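Local coordinates for molybdopterin synthase catalytic subunit (Helicobacter pylori, PDB 3RPF), which probably converts precursor Z (cyclic pyranopterin phosphate) into molybdopterin by inserting two sulfur atoms supplied by the carrier protein MoaD, at residues K6-L12 with A79-V85; A20-E24 with V75-A79; C34-V40 with Q89-V95; W61-W65 with N110-F115. All blocks are in the same frame, centred on the assembly; numbering follows the deposited sequence.

Interaction 1 (K6-L12 with A79-V85); sequences KIIQGAL and AHSLGDV
Strand 6-9 runs parallel to strand 79-82, their axes 31° apart, and four backbone hydrogen bonds join them in staggered parallel order: His80 N to Lys6 O, Ile8 N to His80 O, Leu82 N to Ile8 O and Gly10 N to Leu82 O. Beyond these, Gly10-Leu12 curls back over Ser81, whose OG fixes the curl by donating to Gly10 O at 2.6 Å from above the carbonyl plane. With chi1 at -67°, OG lies beside its own backbone N and meets Leu12 CG at 3.6 Å. Leu12 lies back over strand 79-82, its CD2 4.1 Å from Ala79 CB. On the face opposite Lys6, Ile8, Ala79 and Ser81, Ile7 CG2 leans on Leu82 CB at 4.1 Å. His80, on that same face, turns ND1 back to Ser81 O, 2.9 Å away on a lone pair and in the ring plane, which sets the imidazole's rotation; NE2 is hydrogen-bonded to Gly74 N of the MoaD chain. At Gly83 the chain leaves this sheet, and strand 84-86 enters the second, antiparallel one. Strand 5-9 forms an outer edge, within this chain, of MoaE's mixed four-stranded sheet, and neighbouring 74-82 carries His80 to the C-terminal glycines of MoaD.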
loop_
_atom_site.group_PDB
_atom_site.type_symbol
_atom_site.label_atom_id
_atom_site.label_comp_id
_atom_site.label_asym_id
_atom_site.label_seq_id
_atom_site.Cartn_x
_atom_site.Cartn_y
_atom_site.Cartn_z
ATOM N N LYS A 6 -7.254 -11.600 12.156
ATOM C CA LYS A 6 -8.660 -11.550 12.574
ATOM C C LYS A 6 -9.607 -12.117 11.527
ATOM O O LYS A 6 -9.675 -11.628 10.396
ATOM C CB LYS A 6 -9.083 -10.112 12.919
ATOM C CG LYS A 6 -8.252 -9.440 13.997
ATOM C CD LYS A 6 -8.944 -8.172 14.472
ATOM C CE LYS A 6 -8.024 -7.303 15.315
ATOM N NZ LYS A 6 -8.500 -5.885 15.348
ATOM N N ILE A 7 -10.357 -13.142 11.911
ATOM C CA ILE A 7 -11.395 -13.704 11.051
ATOM C C ILE A 7 -12.752 -13.226 11.546
ATOM O O ILE A 7 -13.168 -13.543 12.664
ATOM C CB ILE A 7 -11.328 -15.240 11.045
ATOM C CG1 ILE A 7 -10.018 -15.689 10.394
ATOM C CG2 ILE A 7 -12.524 -15.834 10.314
ATOM C CD1 ILE A 7 -9.687 -17.156 10.629
ATOM N N ILE A 8 -13.436 -12.453 10.710
ATOM C CA ILE A 8 -14.653 -11.776 11.120
ATOM C C ILE A 8 -15.845 -12.344 10.367
ATOM O O ILE A 8 -15.780 -12.546 9.146
ATOM C CB ILE A 8 -14.557 -10.265 10.822
ATOM C CG1 ILE A 8 -13.324 -9.667 11.491
ATOM C CG2 ILE A 8 -15.807 -9.540 11.292
ATOM C CD1 ILE A 8 -13.352 -9.753 12.991
ATOM N N GLN A 9 -16.931 -12.600 11.086
ATOM C CA GLN A 9 -18.163 -13.022 10.447
ATOM C C GLN A 9 -18.793 -11.844 9.724
ATOM O O GLN A 9 -19.117 -10.833 10.345
ATOM C CB GLN A 9 -19.145 -13.569 11.486
ATOM C CG GLN A 9 -20.417 -14.110 10.874
ATOM C CD GLN A 9 -20.160 -15.322 10.006
ATOM O OE1 GLN A 9 -19.512 -16.277 10.436
ATOM N NE2 GLN A 9 -20.659 -15.292 8.776
ATOM N N GLY A 10 -18.959 -11.967 8.411
ATOM C CA GLY A 10 -19.510 -10.887 7.615
ATOM C C GLY A 10 -18.481 -9.818 7.283
ATOM O O GLY A 10 -17.277 -10.052 7.363
ATOM N N ALA A 11 -18.978 -8.640 6.915
ATOM C CA ALA A 11 -18.169 -7.510 6.474
ATOM C C ALA A 11 -17.219 -6.961 7.550
ATOM O O ALA A 11 -17.539 -6.941 8.737
ATOM C CB ALA A 11 -19.092 -6.407 5.979
ATOM N N LEU A 12 -16.053 -6.499 7.126
ATOM C CA LEU A 12 -15.080 -5.957 8.070
ATOM C C LEU A 12 -15.493 -4.551 8.503
ATOM O O LEU A 12 -16.042 -3.791 7.699
ATOM C CB LEU A 12 -13.691 -5.911 7.432
ATOM C CG LEU A 12 -13.100 -7.251 6.999
ATOM C CD1 LEU A 12 -11.722 -7.032 6.386
ATOM C CD2 LEU A 12 -13.013 -8.220 8.161
ATOM N N ALA A 79 -7.000 -8.974 8.428
ATOM C CA ALA A 79 -8.329 -9.403 8.825
ATOM C C ALA A 79 -9.033 -9.814 7.558
ATOM O O ALA A 79 -8.768 -9.258 6.495
ATOM C CB ALA A 79 -9.085 -8.270 9.484
ATOM N N HIS A 80 -9.935 -10.782 7.662
ATOM C CA HIS A 80 -10.658 -11.245 6.489
ATOM C C HIS A 80 -12.052 -11.664 6.911
ATOM O O HIS A 80 -12.238 -12.175 8.018
ATOM C CB HIS A 80 -9.919 -12.415 5.825
ATOM C CG HIS A 80 -10.299 -12.632 4.397
ATOM N ND1 HIS A 80 -11.548 -13.070 4.012
ATOM C CD2 HIS A 80 -9.597 -12.457 3.244
ATOM C CE1 HIS A 80 -11.604 -13.152 2.695
ATOM N NE2 HIS A 80 -10.430 -12.786 2.207
ATOM N N SER A 81 -13.031 -11.434 6.039
ATOM C CA SER A 81 -14.409 -11.836 6.305
ATOM C C SER A 81 -14.630 -13.333 6.117
ATOM O O SER A 81 -13.980 -13.966 5.287
ATOM C CB SER A 81 -15.356 -11.089 5.374
ATOM O OG SER A 81 -15.380 -9.698 5.654
ATOM N N LEU A 82 -15.565 -13.882 6.889
ATOM C CA LEU A 82 -16.055 -15.246 6.690
ATOM C C LEU A 82 -17.545 -15.150 6.386
ATOM O O LEU A 82 -18.269 -14.396 7.046
ATOM C CB LEU A 82 -15.826 -16.089 7.948
ATOM C CG LEU A 82 -16.292 -17.555 7.901
ATOM C CD1 LEU A 82 -15.441 -18.356 6.924
ATOM C CD2 LEU A 82 -16.247 -18.192 9.292
ATOM N N GLY A 83 -18.015 -15.892 5.389
ATOM C CA GLY A 83 -19.423 -15.830 5.041
ATOM C C GLY A 83 -19.729 -14.680 4.095
ATOM O O GLY A 83 -18.873 -14.292 3.291
ATOM N N ASP A 84 -20.938 -14.130 4.192
ATOM C CA ASP A 84 -21.428 -13.172 3.210
ATOM C C ASP A 84 -20.901 -11.760 3.435
ATOM O O ASP A 84 -20.821 -11.287 4.567
ATOM C CB ASP A 84 -22.957 -13.128 3.211
ATOM C CG ASP A 84 -23.577 -14.456 2.836
ATOM O OD1 ASP A 84 -22.822 -15.364 2.425
ATOM O OD2 ASP A 84 -24.815 -14.589 2.948
ATOM N N VAL A 85 -20.517 -11.124 2.340
ATOM C CA VAL A 85 -20.142 -9.730 2.307
ATOM C C VAL A 85 -20.840 -9.064 1.120
ATOM O O VAL A 85 -20.654 -9.456 -0.008
ATOM C CB VAL A 85 -18.629 -9.583 2.199
ATOM C CG1 VAL A 85 -18.218 -8.173 2.360
ATOM C CG2 VAL A 85 -17.945 -10.477 3.188
#

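Interaction 2 (A20-E24 with V75-A79); sequences AYQEE and VLKMA
Lys77 NZ is held by both carboxylate oxygens of Glu24, in a salt bridge that ties helix 14-27 to strand 74-82. The shorter bond, 2.8 Å from Lys77 NZ to Glu24 OE1, meets the carboxylate on its syn side and 19° out of its plane; the second, to OE2, is weak. The two side chains come from opposite directions: Lys77 leaves the strand with CG beside its backbone N (chi1 -60°), and the extended chain beyond carries NZ out to the carboxylate. Glu24 OE2 has a second cation in Lys28 NZ, and it also rests on the methyl Val75 CG1 at 3.6 Å. Two lysines on one carboxylate would be expected to favour its charged form. The helix lies almost antiparallel to the strand, at 169°, and packs on one face of the mixed alpha/beta sheet, the face that carries Val75, Lys77 and Ala79; Met78, a selenomethionine, points to the other face, toward helices 55-71 and 101-118. Tyr21 lies one helical turn before Glu24. Its CE1 is 4.0 Å from Lys77 CD, the ring slanting across the aliphatic part of the lysine. A water in the plane of that ring bridges Tyr21 OH to the strand backbone at Met78 O, 2.9 Å from the water. Leu93 of the adjacent strand packs against the same ring.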
loop_
_atom_site.group_PDB
_atom_site.type_symbol
_atom_site.label_atom_id
_atom_site.label_comp_id
_atom_site.label_asym_id
_atom_site.label_seq_id
_atom_site.Cartn_x
_atom_site.Cartn_y
_atom_site.Cartn_z
ATOM N N ALA A 20 -7.524 1.312 15.033
ATOM C CA ALA A 20 -6.714 0.525 15.961
ATOM C C ALA A 20 -5.305 0.347 15.436
ATOM O O ALA A 20 -4.331 0.454 16.184
ATOM C CB ALA A 20 -7.353 -0.835 16.224
ATOM N N TYR A 21 -5.185 0.057 14.146
ATOM C CA TYR A 21 -3.859 -0.159 13.578
ATOM C C TYR A 21 -3.005 1.107 13.681
ATOM O O TYR A 21 -1.824 1.040 14.026
ATOM C CB TYR A 21 -3.972 -0.604 12.123
ATOM C CG TYR A 21 -4.465 -2.021 11.943
ATOM C CD1 TYR A 21 -4.176 -3.011 12.881
ATOM C CD2 TYR A 21 -5.220 -2.375 10.833
ATOM C CE1 TYR A 21 -4.625 -4.318 12.706
ATOM C CE2 TYR A 21 -5.675 -3.675 10.655
ATOM C CZ TYR A 21 -5.372 -4.642 11.594
ATOM O OH TYR A 21 -5.829 -5.934 11.410
ATOM N N GLN A 22 -3.607 2.253 13.386
ATOM C CA GLN A 22 -2.885 3.520 13.419
ATOM C C GLN A 22 -2.425 3.848 14.818
ATOM O O GLN A 22 -1.298 4.286 15.014
ATOM C CB GLN A 22 -3.759 4.664 12.904
ATOM C CG GLN A 22 -3.538 4.997 11.453
ATOM C CD GLN A 22 -4.576 5.963 10.942
ATOM O OE1 GLN A 22 -5.694 5.566 10.597
ATOM N NE2 GLN A 22 -4.225 7.245 10.907
ATOM N N GLU A 23 -3.310 3.652 15.789
ATOM C CA GLU A 23 -2.960 3.873 17.184
ATOM C C GLU A 23 -1.748 3.029 17.553
ATOM O O GLU A 23 -0.851 3.491 18.254
ATOM C CB GLU A 23 -4.146 3.569 18.095
ATOM C CG GLU A 23 -5.305 4.545 17.918
ATOM C CD GLU A 23 -6.484 4.233 18.819
ATOM O OE1 GLU A 23 -6.563 3.092 19.330
ATOM O OE2 GLU A 23 -7.335 5.132 19.016
ATOM N N GLU A 24 -1.713 1.794 17.068
ATOM C CA GLU A 24 -0.552 0.944 17.291
ATOM C C GLU A 24 0.678 1.563 16.628
ATOM O O GLU A 24 1.754 1.603 17.217
ATOM C CB GLU A 24 -0.793 -0.475 16.764
ATOM C CG GLU A 24 0.334 -1.458 17.094
ATOM C CD GLU A 24 0.054 -2.864 16.575
ATOM O OE1 GLU A 24 -1.132 -3.196 16.365
ATOM O OE2 GLU A 24 1.018 -3.639 16.376
ATOM N N VAL A 75 5.589 -4.687 11.404
ATOM C CA VAL A 75 4.375 -5.312 11.908
ATOM C C VAL A 75 3.407 -5.570 10.769
ATOM O O VAL A 75 2.957 -4.640 10.086
ATOM C CB VAL A 75 3.654 -4.441 12.929
ATOM C CG1 VAL A 75 2.302 -5.063 13.291
ATOM C CG2 VAL A 75 4.507 -4.276 14.180
ATOM N N LEU A 76 3.079 -6.837 10.567
ATOM C CA LEU A 76 2.170 -7.208 9.494
ATOM C C LEU A 76 0.968 -7.896 10.105
ATOM O O LEU A 76 1.110 -8.910 10.797
ATOM C CB LEU A 76 2.883 -8.143 8.522
ATOM C CG LEU A 76 2.073 -8.662 7.329
ATOM C CD1 LEU A 76 1.661 -7.518 6.393
ATOM C CD2 LEU A 76 2.879 -9.716 6.568
ATOM N N LYS A 77 -0.217 -7.337 9.876
ATOM C CA LYS A 77 -1.454 -7.949 10.380
ATOM C C LYS A 77 -2.518 -7.928 9.317
ATOM O O LYS A 77 -2.438 -7.145 8.356
ATOM C CB LYS A 77 -1.950 -7.202 11.618
ATOM C CG LYS A 77 -0.928 -7.216 12.747
ATOM C CD LYS A 77 -1.441 -6.475 13.966
ATOM C CE LYS A 77 -0.456 -6.619 15.123
ATOM N NZ LYS A 77 -0.977 -5.994 16.372
HETATM N N MSE A 78 -3.515 -8.799 9.471
HETATM C CA MSE A 78 -4.597 -8.850 8.507
HETATM C C MSE A 78 -5.922 -9.244 9.154
HETATM O O MSE A 78 -5.966 -9.770 10.285
HETATM C CB MSE A 78 -4.258 -9.843 7.391
HETATM C CG MSE A 78 -4.242 -11.301 7.871
HETATM SE SE MSE A 78 -4.324 -12.577 6.393
HETATM C CE MSE A 78 -6.214 -12.392 5.986
ATOM N N ALA A 79 -7.000 -8.974 8.428
ATOM C CA ALA A 79 -8.329 -9.403 8.825
ATOM C C ALA A 79 -9.033 -9.814 7.558
ATOM O O ALA A 79 -8.768 -9.258 6.495
ATOM C CB ALA A 79 -9.085 -8.270 9.484
HETATM O O HOH W 1 -5.451 -8.118 12.627
#

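Interaction 3 (C34-V40 with Q89-V95)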
loop_
_atom_site.group_PDB
_atom_site.type_symbol
_atom_site.label_atom_id
_atom_site.label_comp_id
_atom_site.label_asym_id
_atom_site.label_seq_id
_atom_site.Cartn_x
_atom_site.Cartn_y
_atom_site.Cartn_z
ATOM N N CYS A 34 1.342 1.203 5.675
ATOM C CA CYS A 34 0.735 0.779 4.411
ATOM C C CYS A 34 -0.503 -0.076 4.634
ATOM O O CYS A 34 -0.449 -1.071 5.355
ATOM C CB CYS A 34 1.714 -0.058 3.608
ATOM S SG CYS A 34 3.397 0.557 3.587
ATOM N N VAL A 35 -1.600 0.281 3.971
ATOM C CA VAL A 35 -2.868 -0.421 4.128
ATOM C C VAL A 35 -3.383 -0.866 2.768
ATOM O O VAL A 35 -3.226 -0.154 1.764
ATOM C CB VAL A 35 -3.936 0.487 4.754
ATOM C CG1 VAL A 35 -5.303 -0.168 4.670
ATOM C CG2 VAL A 35 -3.580 0.813 6.192
ATOM N N PHE A 36 -3.965 -2.058 2.735
ATOM C CA PHE A 36 -4.739 -2.500 1.592
ATOM C C PHE A 36 -6.125 -2.909 2.058
ATOM O O PHE A 36 -6.271 -3.583 3.079
ATOM C CB PHE A 36 -4.088 -3.692 0.889
ATOM C CG PHE A 36 -4.844 -4.138 -0.329
ATOM C CD1 PHE A 36 -4.610 -3.542 -1.564
ATOM C CD2 PHE A 36 -5.810 -5.118 -0.241
ATOM C CE1 PHE A 36 -5.315 -3.938 -2.688
ATOM C CE2 PHE A 36 -6.527 -5.522 -1.378
ATOM C CZ PHE A 36 -6.276 -4.929 -2.590
ATOM N N VAL A 37 -7.141 -2.506 1.307
ATOM C CA VAL A 37 -8.500 -2.897 1.614
ATOM C C VAL A 37 -9.133 -3.475 0.350
ATOM O O VAL A 37 -9.156 -2.816 -0.690
ATOM C CB VAL A 37 -9.340 -1.721 2.115
ATOM C CG1 VAL A 37 -10.794 -2.184 2.380
ATOM C CG2 VAL A 37 -8.707 -1.123 3.370
ATOM N N GLY A 38 -9.604 -4.717 0.437
ATOM C CA GLY A 38 -10.342 -5.342 -0.652
ATOM C C GLY A 38 -11.831 -5.131 -0.434
ATOM O O GLY A 38 -12.381 -5.542 0.596
ATOM N N ILE A 39 -12.475 -4.473 -1.396
ATOM C CA ILE A 39 -13.863 -4.062 -1.270
ATOM C C ILE A 39 -14.687 -4.810 -2.291
ATOM O O ILE A 39 -14.301 -4.897 -3.450
ATOM C CB ILE A 39 -14.013 -2.571 -1.580
ATOM C CG1 ILE A 39 -13.212 -1.736 -0.582
ATOM C CG2 ILE A 39 -15.492 -2.181 -1.611
ATOM C CD1 ILE A 39 -12.958 -0.317 -1.055
ATOM N N VAL A 40 -15.823 -5.366 -1.869
ATOM C CA VAL A 40 -16.663 -6.095 -2.798
ATOM C C VAL A 40 -17.327 -5.110 -3.748
ATOM O O VAL A 40 -18.018 -4.182 -3.329
ATOM C CB VAL A 40 -17.720 -6.939 -2.055
ATOM C CG1 VAL A 40 -18.696 -7.546 -3.042
ATOM C CG2 VAL A 40 -17.040 -8.032 -1.219
ATOM N N GLN A 89 -19.103 -3.408 0.699
ATOM C CA GLN A 89 -18.494 -3.755 1.984
ATOM C C GLN A 89 -17.107 -4.368 1.803
ATOM O O GLN A 89 -16.795 -4.914 0.739
ATOM C CB GLN A 89 -19.398 -4.707 2.778
ATOM C CG GLN A 89 -20.790 -4.152 3.049
ATOM C CD GLN A 89 -21.578 -4.982 4.048
ATOM O OE1 GLN A 89 -21.537 -6.218 4.030
ATOM N NE2 GLN A 89 -22.309 -4.303 4.924
ATOM N N SER A 90 -16.282 -4.288 2.847
ATOM C CA SER A 90 -14.902 -4.769 2.777
ATOM C C SER A 90 -14.756 -6.203 3.256
ATOM O O SER A 90 -15.368 -6.607 4.243
ATOM C CB SER A 90 -13.976 -3.851 3.588
ATOM O OG SER A 90 -14.138 -2.497 3.193
ATOM N N SER A 91 -13.925 -6.974 2.567
ATOM C CA SER A 91 -13.817 -8.399 2.878
ATOM C C SER A 91 -12.416 -8.768 3.330
ATOM O O SER A 91 -12.191 -9.868 3.844
ATOM C CB SER A 91 -14.179 -9.220 1.650
ATOM O OG SER A 91 -13.287 -8.936 0.586
ATOM N N PHE A 92 -11.469 -7.853 3.145
ATOM C CA PHE A 92 -10.081 -8.167 3.439
ATOM C C PHE A 92 -9.365 -6.854 3.716
ATOM O O PHE A 92 -9.654 -5.842 3.083
ATOM C CB PHE A 92 -9.460 -8.892 2.233
ATOM C CG PHE A 92 -7.941 -8.967 2.259
ATOM C CD1 PHE A 92 -7.273 -9.572 3.318
ATOM C CD2 PHE A 92 -7.192 -8.482 1.191
ATOM C CE1 PHE A 92 -5.888 -9.659 3.340
ATOM C CE2 PHE A 92 -5.798 -8.572 1.192
ATOM C CZ PHE A 92 -5.140 -9.165 2.277
ATOM N N LEU A 93 -8.464 -6.872 4.687
ATOM C CA LEU A 93 -7.705 -5.682 5.038
ATOM C C LEU A 93 -6.377 -6.142 5.573
ATOM O O LEU A 93 -6.306 -7.116 6.336
ATOM C CB LEU A 93 -8.445 -4.863 6.104
ATOM C CG LEU A 93 -7.766 -3.563 6.543
ATOM C CD1 LEU A 93 -8.787 -2.464 6.807
ATOM C CD2 LEU A 93 -6.929 -3.813 7.772
ATOM N N CYS A 94 -5.304 -5.478 5.161
ATOM C CA CYS A 94 -4.031 -5.760 5.785
ATOM C C CYS A 94 -3.194 -4.523 5.935
ATOM O O CYS A 94 -3.391 -3.514 5.231
ATOM C CB CYS A 94 -3.280 -6.858 5.039
ATOM S SG CYS A 94 -2.773 -6.419 3.390
ATOM N N VAL A 95 -2.281 -4.587 6.896
ATOM C CA VAL A 95 -1.416 -3.450 7.195
ATOM C C VAL A 95 -0.002 -3.952 7.341
ATOM O O VAL A 95 0.239 -5.031 7.892
ATOM C CB VAL A 95 -1.846 -2.759 8.499
ATOM C CG1 VAL A 95 -1.814 -3.764 9.661
ATOM C CG2 VAL A 95 -0.964 -1.562 8.795
#
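Phe36 and Cys94 form a hydrogen-bonded pair of an antiparallel strand pairing that is interrupted by a classic beta bulge, in which Ser91 and Phe92 both face Gly38. Phe36 N donates to Cys94 O and Cys94 N returns a bond to Phe36 O; at the bulge Gly38 N reaches Phe92 O, while Gly38 O accepts from Ser91 N at 2.9 Å, nearly straight at 170°. Beyond it Val40 N closes on Gln89 O at 2.8 Å. The rings of Phe36 and Phe92 meet rim to rim, CD2 of Phe36 being 3.7 Å from CE2 of Phe92, with planes at 48° and neither ring over the other. Phe36 has CG opposite its backbone N (chi1 -178°), which turns the ring along the face toward Phe92; on the same face Phe36 CB lies 3.9 Å from Cys94 SG. On the other face, Val37 CG2 packs on Leu93 CD1 at 3.7 Å. Farther out, helix 101-118 covers the phenylalanine face, Phe115 stacking on Phe92 and Ile112 and Tyr108 lying against Phe36, while helix 14-27 covers the valine face, with Leu18 on Val35. Residues 34-37 also pair with a strand of the second MoaE subunit, carrying the sheet across the dimer. Ile39 and Val40 belong to the probable substrate site. Beside the bulge, Ser91 OG hydrogen-bonds Gly74 O of the neighbouring MoaD chain.

Interaction 4 (W61-W65 with N110-F115); sequences WFEKW and NFIEDF
Trp65 and Asp114 join two nearly antiparallel helices, the segment axes at 164° and 11.9 Å apart, through a 2.7 Å bond from Trp65 NE1 to Asp114 OD2. It is almost straight at 170°, and the oxygen lies in the indole plane though the N-H arrives from above the carboxylate plane. Asp114 has CG opposite its backbone N (chi1 -162°), which turns the carboxylate to the indoles. Inward of this bond the packing is dense. Phe111 turns its edge to the face of Trp65, CD1 lying 3.7 Å from Trp65 CG, and its CA sits over the six-membered ring in a CH-pi contact. The far end of Phe111 meets Phe62, CZ to CE1 at 3.5 Å. Trp61 completes the aromatic cluster, its CH2 touching both Phe111 CE1 (3.6 Å) and Phe115 CB (3.7 Å). Phe62, Phe111 and Phe115 rest in turn on Met78 of the sheet. The outer margin is looser: exposed Asn110 offers little more than CB, 3.8 Å from Trp65 CH2, and the bond from Trp61 NE1 to Asp114 OD2 is weak at 3.3 Å. The two indole N-H groups would be expected to stabilise the charged carboxylate, and the straight bond, with Phe111 against the ring face, holds Trp65's rotation.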
loop_
_atom_site.group_PDB
_atom_site.type_symbol
_atom_site.label_atom_id
_atom_site.label_comp_id
_atom_site.label_asym_id
_atom_site.label_seq_id
_atom_site.Cartn_x
_atom_site.Cartn_y
_atom_site.Cartn_z
ATOM N N TRP A 61 -0.091 -20.517 8.034
ATOM C CA TRP A 61 0.415 -19.796 6.863
ATOM C C TRP A 61 0.706 -18.328 7.189
ATOM O O TRP A 61 1.785 -17.799 6.876
ATOM C CB TRP A 61 -0.593 -19.879 5.692
ATOM C CG TRP A 61 -0.134 -19.119 4.465
ATOM C CD1 TRP A 61 0.749 -19.551 3.508
ATOM C CD2 TRP A 61 -0.519 -17.788 4.077
ATOM N NE1 TRP A 61 0.921 -18.576 2.545
ATOM C CE2 TRP A 61 0.159 -17.483 2.875
ATOM C CE3 TRP A 61 -1.369 -16.827 4.631
ATOM C CZ2 TRP A 61 0.021 -16.252 2.225
ATOM C CZ3 TRP A 61 -1.512 -15.597 3.979
ATOM C CH2 TRP A 61 -0.824 -15.327 2.789
ATOM N N PHE A 62 -0.255 -17.649 7.806
ATOM C CA PHE A 62 -0.058 -16.236 8.054
ATOM C C PHE A 62 1.010 -16.026 9.120
ATOM O O PHE A 62 1.768 -15.062 9.058
ATOM C CB PHE A 62 -1.346 -15.514 8.439
ATOM C CG PHE A 62 -1.136 -14.034 8.668
ATOM C CD1 PHE A 62 -0.973 -13.180 7.593
ATOM C CD2 PHE A 62 -1.028 -13.513 9.952
ATOM C CE1 PHE A 62 -0.741 -11.816 7.783
ATOM C CE2 PHE A 62 -0.798 -12.145 10.150
ATOM C CZ PHE A 62 -0.655 -11.304 9.064
ATOM N N GLU A 63 1.090 -16.927 10.094
ATOM C CA GLU A 63 2.043 -16.714 11.190
ATOM C C GLU A 63 3.472 -16.689 10.659
ATOM O O GLU A 63 4.332 -15.973 11.193
ATOM C CB GLU A 63 1.870 -17.757 12.300
ATOM C CG GLU A 63 2.025 -17.184 13.714
ATOM C CD GLU A 63 0.885 -16.248 14.099
ATOM O OE1 GLU A 63 -0.156 -16.266 13.406
ATOM O OE2 GLU A 63 1.025 -15.497 15.093
ATOM N N LYS A 64 3.734 -17.453 9.599
ATOM C CA LYS A 64 5.056 -17.410 8.965
ATOM C C LYS A 64 5.331 -16.039 8.347
ATOM O O LYS A 64 6.445 -15.537 8.427
ATOM C CB LYS A 64 5.205 -18.503 7.910
ATOM N N TRP A 65 4.326 -15.437 7.725
ATOM C CA TRP A 65 4.505 -14.108 7.155
ATOM C C TRP A 65 4.675 -13.066 8.253
ATOM O O TRP A 65 5.542 -12.186 8.163
ATOM C CB TRP A 65 3.317 -13.729 6.263
ATOM C CG TRP A 65 3.514 -14.057 4.805
ATOM C CD1 TRP A 65 2.870 -15.034 4.085
ATOM C CD2 TRP A 65 4.412 -13.416 3.896
ATOM N NE1 TRP A 65 3.315 -15.030 2.783
ATOM C CE2 TRP A 65 4.258 -14.048 2.642
ATOM C CE3 TRP A 65 5.321 -12.353 4.012
ATOM C CZ2 TRP A 65 4.988 -13.652 1.516
ATOM C CZ3 TRP A 65 6.040 -11.969 2.894
ATOM C CH2 TRP A 65 5.872 -12.615 1.664
ATOM N N ASN A 110 4.924 -8.042 -1.435
ATOM C CA ASN A 110 5.180 -9.478 -1.462
ATOM C C ASN A 110 4.075 -10.267 -0.768
ATOM O O ASN A 110 3.636 -11.310 -1.258
ATOM C CB ASN A 110 6.538 -9.793 -0.832
ATOM C CG ASN A 110 7.705 -9.293 -1.671
ATOM O OD1 ASN A 110 7.574 -9.087 -2.876
ATOM N ND2 ASN A 110 8.854 -9.101 -1.034
ATOM N N PHE A 111 3.615 -9.770 0.371
ATOM C CA PHE A 111 2.536 -10.449 1.085
ATOM C C PHE A 111 1.256 -10.535 0.270
ATOM O O PHE A 111 0.663 -11.608 0.139
ATOM C CB PHE A 111 2.214 -9.753 2.402
ATOM C CG PHE A 111 0.996 -10.315 3.090
ATOM C CD1 PHE A 111 1.047 -11.571 3.678
ATOM C CD2 PHE A 111 -0.183 -9.601 3.150
ATOM C CE1 PHE A 111 -0.050 -12.106 4.316
ATOM C CE2 PHE A 111 -1.301 -10.137 3.788
ATOM C CZ PHE A 111 -1.224 -11.399 4.371
ATOM N N ILE A 112 0.809 -9.402 -0.264
ATOM C CA ILE A 112 -0.475 -9.375 -0.962
ATOM C C ILE A 112 -0.485 -10.349 -2.132
ATOM O O ILE A 112 -1.484 -11.030 -2.372
ATOM C CB ILE A 112 -0.852 -7.940 -1.426
ATOM C CG1 ILE A 112 -0.962 -7.020 -0.213
ATOM C CG2 ILE A 112 -2.180 -7.961 -2.188
ATOM C CD1 ILE A 112 -1.185 -5.547 -0.569
ATOM N N GLU A 113 0.634 -10.432 -2.847
ATOM C CA GLU A 113 0.743 -11.333 -3.996
ATOM C C GLU A 113 0.719 -12.791 -3.537
ATOM O O GLU A 113 0.027 -13.620 -4.123
ATOM C CB GLU A 113 2.025 -11.037 -4.783
ATOM C CG GLU A 113 2.324 -11.999 -5.946
ATOM C CD GLU A 113 1.369 -11.849 -7.128
ATOM O OE1 GLU A 113 0.352 -11.132 -7.001
ATOM O OE2 GLU A 113 1.635 -12.455 -8.192
ATOM N N ASP A 114 1.462 -13.100 -2.479
ATOM C CA ASP A 114 1.462 -14.459 -1.942
ATOM C C ASP A 114 0.080 -14.826 -1.429
ATOM O O ASP A 114 -0.398 -15.944 -1.645
ATOM C CB ASP A 114 2.488 -14.597 -0.825
ATOM C CG ASP A 114 2.830 -16.053 -0.535
ATOM O OD1 ASP A 114 3.331 -16.721 -1.460
ATOM O OD2 ASP A 114 2.604 -16.529 0.596
ATOM N N PHE A 115 -0.558 -13.883 -0.747
ATOM C CA PHE A 115 -1.892 -14.094 -0.211
ATOM C C PHE A 115 -2.882 -14.493 -1.309
ATOM O O PHE A 115 -3.590 -15.496 -1.197
ATOM C CB PHE A 115 -2.378 -12.833 0.504
ATOM C CG PHE A 115 -3.806 -12.921 0.977
ATOM C CD1 PHE A 115 -4.097 -13.402 2.233
ATOM C CD2 PHE A 115 -4.850 -12.532 0.153
ATOM C CE1 PHE A 115 -5.407 -13.502 2.673
ATOM C CE2 PHE A 115 -6.168 -12.630 0.590
ATOM C CZ PHE A 115 -6.436 -13.115 1.854
#

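How the interactions relate
Interactions 1 and 3 lie in the same mixed sheet, their centres about 11 Å apart, stitched by Ser81 N to Ser91 O (2.8 Å) and Ala79 N to Leu93 O (2.9 Å). Interaction 2 shares Ala79 with interaction 1 and adds helix 14-27 on one face; interaction 4 packs on the other. Met78 bridges interactions 2 and 4, its CG 3.5 Å from Phe62 CE1. Interaction 4 meets interaction 1 where Phe115 CZ lies 3.5 Å from His80 CD2, and interaction 3 where Phe111 CE2 lies 4.0 Å from Cys94 SG. Interactions 1, 3 and 4 converge on the C terminus of MoaD. Phe115 is also about 5 Å, side chain to side chain, from Lys116 of the probable substrate site.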